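PDB 2ZZR: unsaturated glucuronyl hydrolase from Streptococcus agalactiae, which hydrolyses unsaturated chondroitin, hyaluronan and heparin disaccharides, releasing the unsaturated uronic acid as a family 88 glycoside hydrolase. Local coordinates for residues A[215-223]-A[230-238]; A[1-9]-A[203-214]. All coordinates share one frame; numbering follows the deposited sequence.

Interaction 1: A[215-223]-A[230-238]; sequences SAFHTFYFD and LKGVTRQGY
Phe217 lays one face of its ring squarely over the backbone of Gly232, with CA of Gly232 3.5 Å from the ring centroid and 3° off the normal, a CH-pi contact. With its CG anti to the carbonyl carbon (chi1 -75°), Phe217 also brings CD2 to within 3.6 Å of the Thr234 methyl CG2. Phe220 follows on the same side of the hairpin, its ring face over the peptide joining Lys231 to Gly232, Lys231 O standing above the ring centre. Gly232 can take both rings because it has no side chain. On the sheet face carrying Thr219 and Val233, the Tyr221 ring turns its edge, at CE1, to Val233 CG2, 3.6 Å away. Just before strand 219-222, the His218 ring has Arg235 CB over one face.

The two strands run antiparallel with a classic beta bulge at each end. In one, Val233 O takes both His218 N and Thr219 N, each at 3.1 Å; in the other, Leu230 and Lys231 face Tyr221. Gly232, within its strand, and Thr234, centring the inverse gamma turn just after, probably bind substrate. Strand 219-222 lies between 229-233 and 170-172, and Phe220 and Phe222 rest on helix 192-209.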
ATOM      1  N   SER A 215       9.199   3.878  14.584  1.00 18.25           N
ATOM      2  CA  SER A 215       9.666   4.013  13.206  1.00 18.41           C
ATOM      3  C   SER A 215       9.795   2.627  12.565  1.00 18.70           C
ATOM      4  O   SER A 215       9.660   1.602  13.238  1.00 19.18           O
ATOM      5  CB  SER A 215      10.992   4.780  13.145  1.00 18.22           C
ATOM      6  OG  SER A 215      12.053   3.983  13.631  1.00 17.71           O
ATOM      7  N   ALA A 216      10.055   2.592  11.262  1.00 19.05           N
ATOM      8  CA  ALA A 216      10.096   1.331  10.535  1.00 19.47           C
ATOM      9  C   ALA A 216      11.439   1.103   9.866  1.00 19.62           C
ATOM     10  O   ALA A 216      11.986   2.016   9.244  1.00 19.93           O
ATOM     11  CB  ALA A 216       8.984   1.298   9.488  1.00 19.25           C
ATOM     12  N   PHE A 217      11.960  -0.114  10.010  1.00 20.01           N
ATOM     13  CA  PHE A 217      12.989  -0.631   9.109  1.00 20.09           C
ATOM     14  C   PHE A 217      12.323  -0.957   7.773  1.00 20.01           C
ATOM     15  O   PHE A 217      11.111  -1.164   7.703  1.00 20.05           O
ATOM     16  CB  PHE A 217      13.604  -1.923   9.648  1.00 20.43           C
ATOM     17  CG  PHE A 217      14.558  -1.735  10.791  1.00 21.39           C
ATOM     18  CD1 PHE A 217      14.315  -2.349  12.014  1.00 21.82           C
ATOM     19  CD2 PHE A 217      15.717  -0.970  10.642  1.00 22.61           C
ATOM     20  CE1 PHE A 217      15.206  -2.200  13.081  1.00 22.90           C
ATOM     21  CE2 PHE A 217      16.604  -0.807  11.702  1.00 22.31           C
ATOM     22  CZ  PHE A 217      16.351  -1.431  12.918  1.00 22.45           C
ATOM     23  N   HIS A 218      13.123  -1.013   6.715  1.00 19.71           N
ATOM     24  CA  HIS A 218      12.658  -1.518   5.427  1.00 19.62           C
ATOM     25  C   HIS A 218      12.737  -3.039   5.438  1.00 19.05           C
ATOM     26  O   HIS A 218      11.784  -3.729   5.066  1.00 18.73           O
ATOM     27  CB  HIS A 218      13.524  -0.932   4.298  1.00 20.00           C
ATOM     28  CG  HIS A 218      13.337  -1.598   2.969  1.00 21.02           C
ATOM     29  ND1 HIS A 218      12.537  -1.075   1.977  1.00 22.66           N
ATOM     30  CD2 HIS A 218      13.868  -2.734   2.460  1.00 21.86           C
ATOM     31  CE1 HIS A 218      12.569  -1.868   0.922  1.00 22.34           C
ATOM     32  NE2 HIS A 218      13.374  -2.880   1.187  1.00 23.16           N
ATOM     33  N   THR A 219      13.885  -3.540   5.890  1.00 18.37           N
ATOM     34  CA  THR A 219      14.237  -4.950   5.829  1.00 18.08           C
ATOM     35  C   THR A 219      14.596  -5.458   7.223  1.00 17.78           C
ATOM     36  O   THR A 219      15.159  -4.713   8.035  1.00 17.95           O
ATOM     37  CB  THR A 219      15.458  -5.146   4.880  1.00 18.23           C
ATOM     38  OG1 THR A 219      15.080  -4.833   3.536  1.00 18.49           O
ATOM     39  CG2 THR A 219      15.981  -6.570   4.911  1.00 17.97           C
ATOM     40  N   PHE A 220      14.273  -6.718   7.505  1.00 17.48           N
ATOM     41  CA  PHE A 220      14.747  -7.349   8.735  1.00 17.31           C
ATOM     42  C   PHE A 220      15.246  -8.757   8.474  1.00 17.54           C
ATOM     43  O   PHE A 220      14.527  -9.584   7.918  1.00 16.82           O
ATOM     44  CB  PHE A 220      13.686  -7.347   9.848  1.00 17.45           C
ATOM     45  CG  PHE A 220      14.282  -7.392  11.225  1.00 16.87           C
ATOM     46  CD1 PHE A 220      14.475  -6.220  11.945  1.00 17.31           C
ATOM     47  CD2 PHE A 220      14.696  -8.598  11.778  1.00 17.74           C
ATOM     48  CE1 PHE A 220      15.056  -6.250  13.215  1.00 18.17           C
ATOM     49  CE2 PHE A 220      15.278  -8.641  13.042  1.00 17.24           C
ATOM     50  CZ  PHE A 220      15.461  -7.470  13.757  1.00 17.27           C
ATOM     51  N   TYR A 221      16.487  -9.013   8.891  1.00 18.04           N
ATOM     52  CA  TYR A 221      17.141 -10.300   8.679  1.00 18.65           C
ATOM     53  C   TYR A 221      16.936 -11.269   9.830  1.00 18.77           C
ATOM     54  O   TYR A 221      16.883 -10.869  10.990  1.00 19.35           O
ATOM     55  CB  TYR A 221      18.650 -10.097   8.495  1.00 18.79           C
ATOM     56  CG  TYR A 221      19.030  -9.531   7.154  1.00 19.08           C
ATOM     57  CD1 TYR A 221      19.082  -8.152   6.947  1.00 18.07           C
ATOM     58  CD2 TYR A 221      19.337 -10.377   6.088  1.00 18.82           C
ATOM     59  CE1 TYR A 221      19.437  -7.628   5.702  1.00 19.93           C
ATOM     60  CE2 TYR A 221      19.693  -9.860   4.840  1.00 19.66           C
ATOM     61  CZ  TYR A 221      19.737  -8.496   4.658  1.00 19.32           C
ATOM     62  OH  TYR A 221      20.085  -7.985   3.429  1.00 20.49           O
ATOM     63  N   PHE A 222      16.855 -12.547   9.488  1.00 19.53           N
ATOM     64  CA  PHE A 222      16.754 -13.628  10.462  1.00 20.45           C
ATOM     65  C   PHE A 222      17.887 -14.625  10.251  1.00 21.45           C
ATOM     66  O   PHE A 222      18.517 -14.646   9.191  1.00 21.37           O
ATOM     67  CB  PHE A 222      15.398 -14.327  10.338  1.00 20.55           C
ATOM     68  CG  PHE A 222      14.241 -13.465  10.753  1.00 19.91           C
ATOM     69  CD1 PHE A 222      13.716 -12.507   9.883  1.00 20.15           C
ATOM     70  CD2 PHE A 222      13.682 -13.596  12.019  1.00 20.22           C
ATOM     71  CE1 PHE A 222      12.651 -11.698  10.271  1.00 19.80           C
ATOM     72  CE2 PHE A 222      12.615 -12.788  12.418  1.00 20.45           C
ATOM     73  CZ  PHE A 222      12.100 -11.835  11.538  1.00 20.36           C
ATOM     74  N   ASP A 223      18.151 -15.438  11.270  1.00 22.31           N
ATOM     75  CA  ASP A 223      19.131 -16.518  11.157  1.00 23.40           C
ATOM     76  C   ASP A 223      18.457 -17.768  10.579  1.00 23.72           C
ATOM     77  O   ASP A 223      17.519 -18.298  11.177  1.00 23.57           O
ATOM     78  CB  ASP A 223      19.753 -16.806  12.532  1.00 23.85           C
ATOM     79  CG  ASP A 223      20.954 -17.743  12.454  1.00 25.70           C
ATOM     80  OD1 ASP A 223      20.836 -18.826  11.855  1.00 26.88           O
ATOM     81  OD2 ASP A 223      22.012 -17.393  13.012  1.00 29.00           O
ATOM     82  N   LEU A 230      17.873 -11.124  13.653  1.00 27.03           N
ATOM     83  CA  LEU A 230      19.257 -10.659  13.653  1.00 27.12           C
ATOM     84  C   LEU A 230      19.399  -9.140  13.659  1.00 27.20           C
ATOM     85  O   LEU A 230      19.846  -8.573  14.661  1.00 27.81           O
ATOM     86  CB  LEU A 230      20.054 -11.291  12.499  1.00 26.85           C
ATOM     87  CG  LEU A 230      20.348 -12.792  12.586  1.00 27.10           C
ATOM     88  CD1 LEU A 230      21.041 -13.274  11.320  1.00 26.69           C
ATOM     89  CD2 LEU A 230      21.183 -13.140  13.823  1.00 27.05           C
ATOM     90  N   LYS A 231      19.014  -8.487  12.561  1.00 27.12           N
ATOM     91  CA  LYS A 231      19.148  -7.036  12.445  0.50 27.13           C
ATOM     92  C   LYS A 231      18.238  -6.434  11.386  1.00 27.12           C
ATOM     93  O   LYS A 231      17.873  -7.081  10.410  1.00 26.78           O
ATOM     94  CB  LYS A 231      20.605  -6.626  12.183  0.50 27.27           C
ATOM     95  CG  LYS A 231      21.262  -7.292  10.976  0.50 27.11           C
ATOM     96  CD  LYS A 231      22.776  -7.068  10.971  0.50 27.40           C
ATOM     97  CE  LYS A 231      23.481  -7.808  12.117  0.50 28.12           C
ATOM     98  NZ  LYS A 231      23.447  -9.297  11.982  0.50 27.74           N
ATOM     99  N   GLY A 232      17.853  -5.183  11.622  1.00 27.38           N
ATOM    100  CA  GLY A 232      17.055  -4.422  10.669  1.00 27.98           C
ATOM    101  C   GLY A 232      17.939  -3.519   9.828  1.00 28.56           C
ATOM    102  O   GLY A 232      18.996  -3.076  10.284  1.00 28.31           O
ATOM    103  N   VAL A 233      17.505  -3.255   8.600  1.00 29.09           N
ATOM    104  CA  VAL A 233      18.227  -2.371   7.683  1.00 30.16           C
ATOM    105  C   VAL A 233      17.273  -1.313   7.120  1.00 30.88           C
ATOM    106  O   VAL A 233      16.194  -1.649   6.617  1.00 30.63           O
ATOM    107  CB  VAL A 233      18.904  -3.163   6.522  1.00 30.12           C
ATOM    108  CG1 VAL A 233      19.723  -2.232   5.636  1.00 30.67           C
ATOM    109  CG2 VAL A 233      19.794  -4.276   7.068  1.00 30.39           C
ATOM    110  N   THR A 234      17.684  -0.045   7.212  1.00 31.71           N
ATOM    111  CA  THR A 234      16.885   1.106   6.766  1.00 32.72           C
ATOM    112  C   THR A 234      17.131   1.472   5.294  1.00 33.00           C
ATOM    113  O   THR A 234      17.676   2.543   4.975  1.00 33.46           O
ATOM    114  CB  THR A 234      17.122   2.353   7.657  1.00 32.83           C
ATOM    115  OG1 THR A 234      18.510   2.707   7.630  1.00 33.81           O
ATOM    116  CG2 THR A 234      16.695   2.087   9.097  1.00 33.13           C
ATOM    117  N   ARG A 235      16.699   0.585   4.404  0.50 33.00           N
ATOM    118  CA  ARG A 235      16.889   0.739   2.962  0.50 32.88           C
ATOM    119  C   ARG A 235      15.912   1.755   2.344  0.50 32.70           C
ATOM    120  O   ARG A 235      14.771   1.887   2.792  0.50 32.78           O
ATOM    121  CB  ARG A 235      16.759  -0.636   2.292  0.50 32.92           C
ATOM    122  CG  ARG A 235      16.877  -0.658   0.777  0.50 33.14           C
ATOM    123  CD  ARG A 235      16.881  -2.089   0.261  0.50 33.05           C
ATOM    124  NE  ARG A 235      16.354  -2.184  -1.098  0.50 33.36           N
ATOM    125  CZ  ARG A 235      17.078  -2.043  -2.206  0.50 33.60           C
ATOM    126  NH1 ARG A 235      18.379  -1.795  -2.136  0.50 33.82           N
ATOM    127  NH2 ARG A 235      16.491  -2.149  -3.390  0.50 33.85           N
ATOM    128  N   GLN A 236      16.380   2.477   1.326  1.00 32.32           N
ATOM    129  CA  GLN A 236      15.557   3.420   0.566  0.50 31.95           C
ATOM    130  C   GLN A 236      15.420   4.802   1.208  1.00 31.83           C
ATOM    131  O   GLN A 236      14.965   5.746   0.557  1.00 31.68           O
ATOM    132  CB  GLN A 236      14.184   2.819   0.225  0.50 31.87           C
ATOM    133  CG  GLN A 236      14.253   1.753  -0.870  0.50 31.79           C
ATOM    134  CD  GLN A 236      12.912   1.445  -1.510  0.50 31.63           C
ATOM    135  OE1 GLN A 236      12.252   2.323  -2.071  0.50 31.13           O
ATOM    136  NE2 GLN A 236      12.516   0.180  -1.453  0.50 31.39           N
ATOM    137  N   GLY A 237      15.837   4.929   2.466  1.00 31.68           N
ATOM    138  CA  GLY A 237      15.818   6.220   3.151  1.00 31.72           C
ATOM    139  C   GLY A 237      17.078   7.018   2.865  1.00 31.94           C
ATOM    140  O   GLY A 237      18.036   6.487   2.305  1.00 31.99           O
ATOM    141  N   TYR A 238      17.077   8.290   3.259  1.00 32.02           N
ATOM    142  CA  TYR A 238      18.206   9.195   3.015  1.00 32.23           C
ATOM    143  C   TYR A 238      19.508   8.705   3.651  1.00 32.48           C
ATOM    144  O   TYR A 238      20.551   8.652   2.989  1.00 32.57           O
ATOM    145  CB  TYR A 238      17.868  10.605   3.509  1.00 32.32           C
ATOM    146  CG  TYR A 238      18.943  11.638   3.237  1.00 32.69           C
ATOM    147  CD1 TYR A 238      19.155  12.128   1.950  1.00 32.94           C
ATOM    148  CD2 TYR A 238      19.743  12.129   4.274  1.00 33.17           C
ATOM    149  CE1 TYR A 238      20.138  13.084   1.694  1.00 33.11           C
ATOM    150  CE2 TYR A 238      20.731  13.085   4.029  1.00 33.28           C
ATOM    151  CZ  TYR A 238      20.920  13.556   2.735  1.00 33.26           C
ATOM    152  OH  TYR A 238      21.889  14.501   2.477  1.00 33.53           O
TER

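Interaction 2: A[1-9]-A[203-214]; sequences MKIKPVKVE and YASANNVVRDDS. With SO4 (sulfate ion), chain B.
The Tyr203 ring has the Met1 side chain across one face, CB standing 3.6 Å from the centroid in a CH-pi contact, while Ile3 CG1 meets the ring edge near its plane, 3.8 Å from Tyr203 CD2. The ring's hydroxyl is held by Asp264. Asn207 presents the second flat group, an amide that bridges two points of the N-terminal chain. Its ND2 gives a hydrogen bond to Lys2 O at 2.9 Å, the acceptor lying close to the amide plane, and its OD1 receives Lys4 N at 2.8 Å, nearly along the C=O axis. With both ends engaged, the rotation of the amide is fixed.

The N-terminal residues 1-9 form an irregular arm, without helix or strand, laid along the end of helix 192-209 and the loop that leaves it. The helix has a wider pi-type turn at 205-209, and a type I beta turn, Arg211 to Ser214, comes next. Lys4 reaches into this junction. Its CG sits between the backbone N and the carbonyl carbon (chi1 68°), and the chain then runs out extended, placing NZ 2.8 Å from Val210 O. Weaker bonds from the same NZ go to Asn207 O and, as a salt bridge, to Asp212 OD1.

Farther along, the beta turn is pinned at two points: Lys7 N donates to Asp212 O, and the Ser214 hydroxyl donates to Lys7 O at 2.7 Å. Val6 CG2 packs against that hydroxyl's oxygen. A water bridges Glu9 OE2 and Asp213 O. At the turn's start, a sulfate, probably from the crystallisation liquor, accepts from Asp212 N and, at the guanidinium edge, from Arg211 NH1 and NE.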
ATOM      1  N   MET A   1       0.326 -14.143  20.599  1.00 26.39           N
ATOM      2  CA  MET A   1       1.739 -13.679  20.518  1.00 26.15           C
ATOM      3  C   MET A   1       1.884 -12.239  21.009  1.00 25.40           C
ATOM      4  O   MET A   1       1.145 -11.352  20.583  1.00 25.60           O
ATOM      5  CB  MET A   1       2.249 -13.812  19.078  1.00 26.71           C
ATOM      6  CG  MET A   1       3.690 -13.372  18.856  1.00 28.95           C
ATOM      7  SD  MET A   1       4.907 -14.358  19.748  1.00 35.09           S
ATOM      8  CE  MET A   1       4.523 -16.015  19.171  1.00 34.19           C
ATOM      9  N   LYS A   2       2.842 -12.014  21.903  1.00 24.23           N
ATOM     10  CA  LYS A   2       3.110 -10.682  22.425  1.00 23.38           C
ATOM     11  C   LYS A   2       3.836  -9.812  21.402  1.00 22.31           C
ATOM     12  O   LYS A   2       4.714 -10.286  20.682  1.00 22.29           O
ATOM     13  CB  LYS A   2       3.943 -10.762  23.704  1.00 23.88           C
ATOM     14  CG  LYS A   2       3.191 -11.294  24.915  1.00 26.16           C
ATOM     15  CD  LYS A   2       4.172 -11.768  25.978  1.00 30.56           C
ATOM     16  CE  LYS A   2       3.466 -12.203  27.247  1.00 32.87           C
ATOM     17  NZ  LYS A   2       4.452 -12.770  28.215  1.00 35.35           N
ATOM     18  N   ILE A   3       3.439  -8.545  21.338  1.00 21.04           N
ATOM     19  CA  ILE A   3       4.172  -7.531  20.592  1.00 20.10           C
ATOM     20  C   ILE A   3       4.928  -6.661  21.591  1.00 19.81           C
ATOM     21  O   ILE A   3       4.361  -6.206  22.592  1.00 19.04           O
ATOM     22  CB  ILE A   3       3.241  -6.675  19.689  1.00 19.85           C
ATOM     23  CG1 ILE A   3       2.556  -7.564  18.636  1.00 20.09           C
ATOM     24  CG2 ILE A   3       4.024  -5.547  19.013  1.00 19.91           C
ATOM     25  CD1 ILE A   3       1.505  -6.838  17.795  1.00 20.09           C
ATOM     26  N   LYS A   4       6.216  -6.452  21.323  1.00 19.40           N
ATOM     27  CA  LYS A   4       7.071  -5.637  22.182  1.00 19.42           C
ATOM     28  C   LYS A   4       6.505  -4.227  22.337  1.00 18.95           C
ATOM     29  O   LYS A   4       5.844  -3.721  21.426  1.00 18.86           O
ATOM     30  CB  LYS A   4       8.478  -5.549  21.584  1.00 19.83           C
ATOM     31  CG  LYS A   4       8.498  -4.740  20.288  1.00 20.47           C
ATOM     32  CD  LYS A   4       9.855  -4.690  19.654  1.00 22.35           C
ATOM     33  CE  LYS A   4       9.765  -3.913  18.357  1.00 21.73           C
ATOM     34  NZ  LYS A   4      11.097  -3.828  17.713  1.00 23.21           N
ATOM     35  N   PRO A   5       6.757  -3.583  23.489  1.00 18.76           N
ATOM     36  CA  PRO A   5       6.343  -2.192  23.641  1.00 18.50           C
ATOM     37  C   PRO A   5       6.970  -1.273  22.587  1.00 18.71           C
ATOM     38  O   PRO A   5       8.130  -1.468  22.199  1.00 18.82           O
ATOM     39  CB  PRO A   5       6.855  -1.823  25.040  1.00 18.76           C
ATOM     40  CG  PRO A   5       6.978  -3.127  25.757  1.00 18.76           C
ATOM     41  CD  PRO A   5       7.391  -4.112  24.713  1.00 18.78           C
ATOM     42  N   VAL A   6       6.189  -0.304  22.120  1.00 18.25           N
ATOM     43  CA  VAL A   6       6.684   0.764  21.251  1.00 18.70           C
ATOM     44  C   VAL A   6       6.310   2.108  21.861  1.00 18.80           C
ATOM     45  O   VAL A   6       5.293   2.224  22.552  1.00 18.36           O
ATOM     46  CB  VAL A   6       6.140   0.671  19.784  1.00 18.47           C
ATOM     47  CG1 VAL A   6       6.571  -0.625  19.130  1.00 18.57           C
ATOM     48  CG2 VAL A   6       4.611   0.843  19.736  1.00 18.96           C
ATOM     49  N   LYS A   7       7.132   3.124  21.616  1.00 19.05           N
ATOM     50  CA  LYS A   7       6.815   4.456  22.090  1.00 19.83           C
ATOM     51  C   LYS A   7       5.649   4.993  21.281  1.00 19.80           C
ATOM     52  O   LYS A   7       5.674   4.979  20.047  1.00 20.18           O
ATOM     53  CB  LYS A   7       8.020   5.400  21.999  1.00 19.90           C
ATOM     54  CG  LYS A   7       7.719   6.831  22.469  1.00 20.20           C
ATOM     55  CD  LYS A   7       8.988   7.640  22.756  1.00 21.46           C
ATOM     56  CE  LYS A   7       9.896   7.697  21.534  1.00 23.86           C
ATOM     57  NZ  LYS A   7      11.184   8.380  21.814  1.00 26.45           N
ATOM     58  N   VAL A   8       4.616   5.432  21.989  1.00 19.38           N
ATOM     59  CA  VAL A   8       3.481   6.079  21.354  1.00 19.13           C
ATOM     60  C   VAL A   8       3.587   7.576  21.608  1.00 19.47           C
ATOM     61  O   VAL A   8       3.263   8.063  22.696  1.00 19.41           O
ATOM     62  CB  VAL A   8       2.132   5.505  21.864  1.00 19.06           C
ATOM     63  CG1 VAL A   8       0.953   6.178  21.168  1.00 19.13           C
ATOM     64  CG2 VAL A   8       2.080   4.000  21.646  1.00 18.39           C
ATOM     65  N   GLU A   9       4.068   8.301  20.600  1.00 19.69           N
ATOM     66  CA  GLU A   9       4.142   9.756  20.655  1.00 19.96           C
ATOM     67  C   GLU A   9       2.744  10.340  20.711  1.00 20.14           C
ATOM     68  O   GLU A   9       1.843   9.862  20.026  1.00 19.96           O
ATOM     69  CB  GLU A   9       4.859  10.309  19.418  1.00 19.88           C
ATOM     70  CG  GLU A   9       6.307   9.845  19.279  1.00 19.96           C
ATOM     71  CD  GLU A   9       7.024  10.392  18.048  1.00 20.33           C
ATOM     72  OE1 GLU A   9       6.394  11.063  17.201  1.00 19.49           O
ATOM     73  OE2 GLU A   9       8.248  10.147  17.943  1.00 21.81           O
ATOM     74  N   TYR A 203       3.414 -11.168  12.997  1.00 13.15           N
ATOM     75  CA  TYR A 203       4.127 -10.987  14.266  1.00 13.62           C
ATOM     76  C   TYR A 203       5.635 -10.869  14.095  1.00 13.52           C
ATOM     77  O   TYR A 203       6.268 -10.104  14.802  1.00 13.63           O
ATOM     78  CB  TYR A 203       3.757 -12.072  15.279  1.00 14.01           C
ATOM     79  CG  TYR A 203       2.362 -11.890  15.836  1.00 13.95           C
ATOM     80  CD1 TYR A 203       1.363 -12.827  15.584  1.00 14.82           C
ATOM     81  CD2 TYR A 203       2.035 -10.761  16.594  1.00 14.80           C
ATOM     82  CE1 TYR A 203       0.076 -12.659  16.091  1.00 14.80           C
ATOM     83  CE2 TYR A 203       0.747 -10.579  17.106  1.00 14.74           C
ATOM     84  CZ  TYR A 203      -0.223 -11.536  16.849  1.00 15.03           C
ATOM     85  OH  TYR A 203      -1.503 -11.374  17.348  1.00 15.90           O
ATOM     86  N   ALA A 204       6.196 -11.614  13.146  1.00 13.67           N
ATOM     87  CA  ALA A 204       7.621 -11.479  12.816  1.00 14.02           C
ATOM     88  C   ALA A 204       7.925 -10.045  12.378  1.00 14.29           C
ATOM     89  O   ALA A 204       8.953  -9.464  12.755  1.00 14.82           O
ATOM     90  CB  ALA A 204       8.016 -12.478  11.738  1.00 14.04           C
ATOM     91  N   SER A 205       7.010  -9.464  11.607  1.00 14.07           N
ATOM     92  CA  SER A 205       7.147  -8.081  11.182  1.00 13.93           C
ATOM     93  C   SER A 205       6.995  -7.122  12.367  1.00 14.07           C
ATOM     94  O   SER A 205       7.877  -6.293  12.629  1.00 14.40           O
ATOM     95  CB  SER A 205       6.120  -7.760  10.097  1.00 13.51           C
ATOM     96  OG  SER A 205       6.313  -8.572   8.951  1.00 14.16           O
ATOM     97  N   ALA A 206       5.881  -7.252  13.088  1.00 14.05           N
ATOM     98  CA  ALA A 206       5.541  -6.343  14.185  1.00 14.58           C
ATOM     99  C   ALA A 206       6.642  -6.262  15.238  1.00 14.89           C
ATOM    100  O   ALA A 206       6.927  -5.191  15.772  1.00 15.24           O
ATOM    101  CB  ALA A 206       4.224  -6.770  14.838  1.00 14.73           C
ATOM    102  N   ASN A 207       7.252  -7.403  15.536  1.00 15.62           N
ATOM    103  CA  ASN A 207       8.223  -7.457  16.618  1.00 16.06           C
ATOM    104  C   ASN A 207       9.630  -7.030  16.226  1.00 16.47           C
ATOM    105  O   ASN A 207      10.485  -6.819  17.098  1.00 16.63           O
ATOM    106  CB  ASN A 207       8.215  -8.842  17.261  1.00 16.32           C
ATOM    107  CG  ASN A 207       7.146  -8.963  18.327  1.00 16.90           C
ATOM    108  OD1 ASN A 207       6.998  -8.071  19.161  1.00 20.45           O
ATOM    109  ND2 ASN A 207       6.401 -10.052  18.304  1.00 17.32           N
ATOM    110  N   ASN A 208       9.854  -6.858  14.924  1.00 16.27           N
ATOM    111  CA  ASN A 208      11.210  -6.663  14.411  1.00 16.51           C
ATOM    112  C   ASN A 208      11.352  -5.520  13.408  1.00 16.61           C
ATOM    113  O   ASN A 208      12.180  -4.624  13.601  1.00 16.55           O
ATOM    114  CB  ASN A 208      11.747  -7.975  13.831  1.00 16.47           C
ATOM    115  CG  ASN A 208      11.792  -9.095  14.858  1.00 16.71           C
ATOM    116  OD1 ASN A 208      12.569  -9.044  15.817  1.00 18.39           O
ATOM    117  ND2 ASN A 208      10.961 -10.108  14.668  1.00 16.25           N
ATOM    118  N   VAL A 209      10.537  -5.536  12.350  1.00 16.32           N
ATOM    119  CA  VAL A 209      10.647  -4.505  11.312  1.00 16.36           C
ATOM    120  C   VAL A 209      10.073  -3.163  11.783  1.00 16.41           C
ATOM    121  O   VAL A 209      10.417  -2.105  11.245  1.00 16.80           O
ATOM    122  CB  VAL A 209      10.063  -4.987   9.948  1.00 16.31           C
ATOM    123  CG1 VAL A 209       8.552  -4.741   9.860  1.00 16.28           C
ATOM    124  CG2 VAL A 209      10.798  -4.323   8.777  1.00 15.90           C
ATOM    125  N   VAL A 210       9.198  -3.208  12.791  1.00 16.63           N
ATOM    126  CA  VAL A 210       8.778  -2.006  13.495  1.00 16.82           C
ATOM    127  C   VAL A 210       9.731  -1.822  14.676  1.00 17.51           C
ATOM    128  O   VAL A 210       9.973  -2.763  15.438  1.00 17.61           O
ATOM    129  CB  VAL A 210       7.314  -2.100  13.994  1.00 16.66           C
ATOM    130  CG1 VAL A 210       6.883  -0.800  14.675  1.00 16.59           C
ATOM    131  CG2 VAL A 210       6.377  -2.424  12.828  1.00 16.61           C
ATOM    132  N   ARG A 211      10.275  -0.616  14.804  1.00 17.96           N
ATOM    133  CA  ARG A 211      11.269  -0.309  15.839  1.00 19.03           C
ATOM    134  C   ARG A 211      10.620   0.165  17.142  1.00 19.00           C
ATOM    135  O   ARG A 211       9.456   0.566  17.155  1.00 18.68           O
ATOM    136  CB  ARG A 211      12.253   0.750  15.328  1.00 18.87           C
ATOM    137  CG  ARG A 211      12.937   0.379  14.017  1.00 20.27           C
ATOM    138  CD  ARG A 211      14.102   1.318  13.704  1.00 20.93           C
ATOM    139  NE  ARG A 211      15.246   1.062  14.578  1.00 26.00           N
ATOM    140  CZ  ARG A 211      16.456   1.597  14.423  1.00 28.02           C
ATOM    141  NH1 ARG A 211      17.428   1.287  15.277  1.00 29.46           N
ATOM    142  NH2 ARG A 211      16.699   2.439  13.426  1.00 29.36           N
ATOM    143  N   ASP A 212      11.393   0.140  18.231  1.00 19.35           N
ATOM    144  CA  ASP A 212      10.901   0.543  19.552  1.00 19.82           C
ATOM    145  C   ASP A 212      10.362   1.973  19.616  1.00 19.33           C
ATOM    146  O   ASP A 212       9.537   2.279  20.473  1.00 19.49           O
ATOM    147  CB  ASP A 212      11.988   0.351  20.623  1.00 20.49           C
ATOM    148  CG  ASP A 212      12.273  -1.109  20.922  1.00 23.37           C
ATOM    149  OD1 ASP A 212      11.743  -2.009  20.233  1.00 26.57           O
ATOM    150  OD2 ASP A 212      13.050  -1.370  21.864  1.00 28.32           O
ATOM    151  N   ASP A 213      10.832   2.843  18.718  1.00 18.76           N
ATOM    152  CA  ASP A 213      10.381   4.234  18.676  1.00 18.77           C
ATOM    153  C   ASP A 213       9.201   4.437  17.725  1.00 18.35           C
ATOM    154  O   ASP A 213       8.807   5.568  17.453  1.00 18.37           O
ATOM    155  CB  ASP A 213      11.540   5.174  18.303  1.00 19.17           C
ATOM    156  CG  ASP A 213      12.089   4.926  16.897  1.00 20.32           C
ATOM    157  OD1 ASP A 213      12.978   5.702  16.480  1.00 22.31           O
ATOM    158  OD2 ASP A 213      11.664   3.967  16.210  1.00 20.02           O
ATOM    159  N   SER A 214       8.647   3.323  17.246  1.00 18.17           N
ATOM    160  CA  SER A 214       7.531   3.293  16.287  1.00 18.06           C
ATOM    161  C   SER A 214       7.915   3.617  14.837  1.00 18.37           C
ATOM    162  O   SER A 214       7.057   3.624  13.955  1.00 17.95           O
ATOM    163  CB  SER A 214       6.347   4.154  16.755  1.00 18.09           C
ATOM    164  OG  SER A 214       5.614   3.477  17.768  1.00 18.52           O
TER
HETATM  165  S   SO4 B 401      15.236  -1.222  17.610  1.00 60.81           S
HETATM  166  O1  SO4 B 401      15.804  -2.228  18.502  1.00 60.96           O
HETATM  167  O2  SO4 B 401      14.044  -0.654  18.227  1.00 60.73           O
HETATM  168  O3  SO4 B 401      16.217  -0.167  17.360  1.00 60.57           O
HETATM  169  O4  SO4 B 401      14.868  -1.854  16.347  1.00 61.14           O
HETATM  170  O   HOH W   1       9.773   8.026  18.389  1.00 27.99           O

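Interaction 2 and interaction 1 lie on the same side of the molecule, their centres 13 Å apart. Helix 192-209 leads through residues 210-214 directly into 215-223, so the second segment of interaction 2 runs into the first of interaction 1. The two touch where Phe217 N probably hydrogen-bonds to Val209 O and Phe217 CZ packs on Arg211 NE. The N-terminal arm and the hairpin therefore meet the same helix end and exit loop. Gly232 of the hairpin and Thr234 just after it probably bind substrate, and the nearest side-chain atoms of Arg211 and Thr234 are about 4 Å apart, consistent with the exit loop bordering the site.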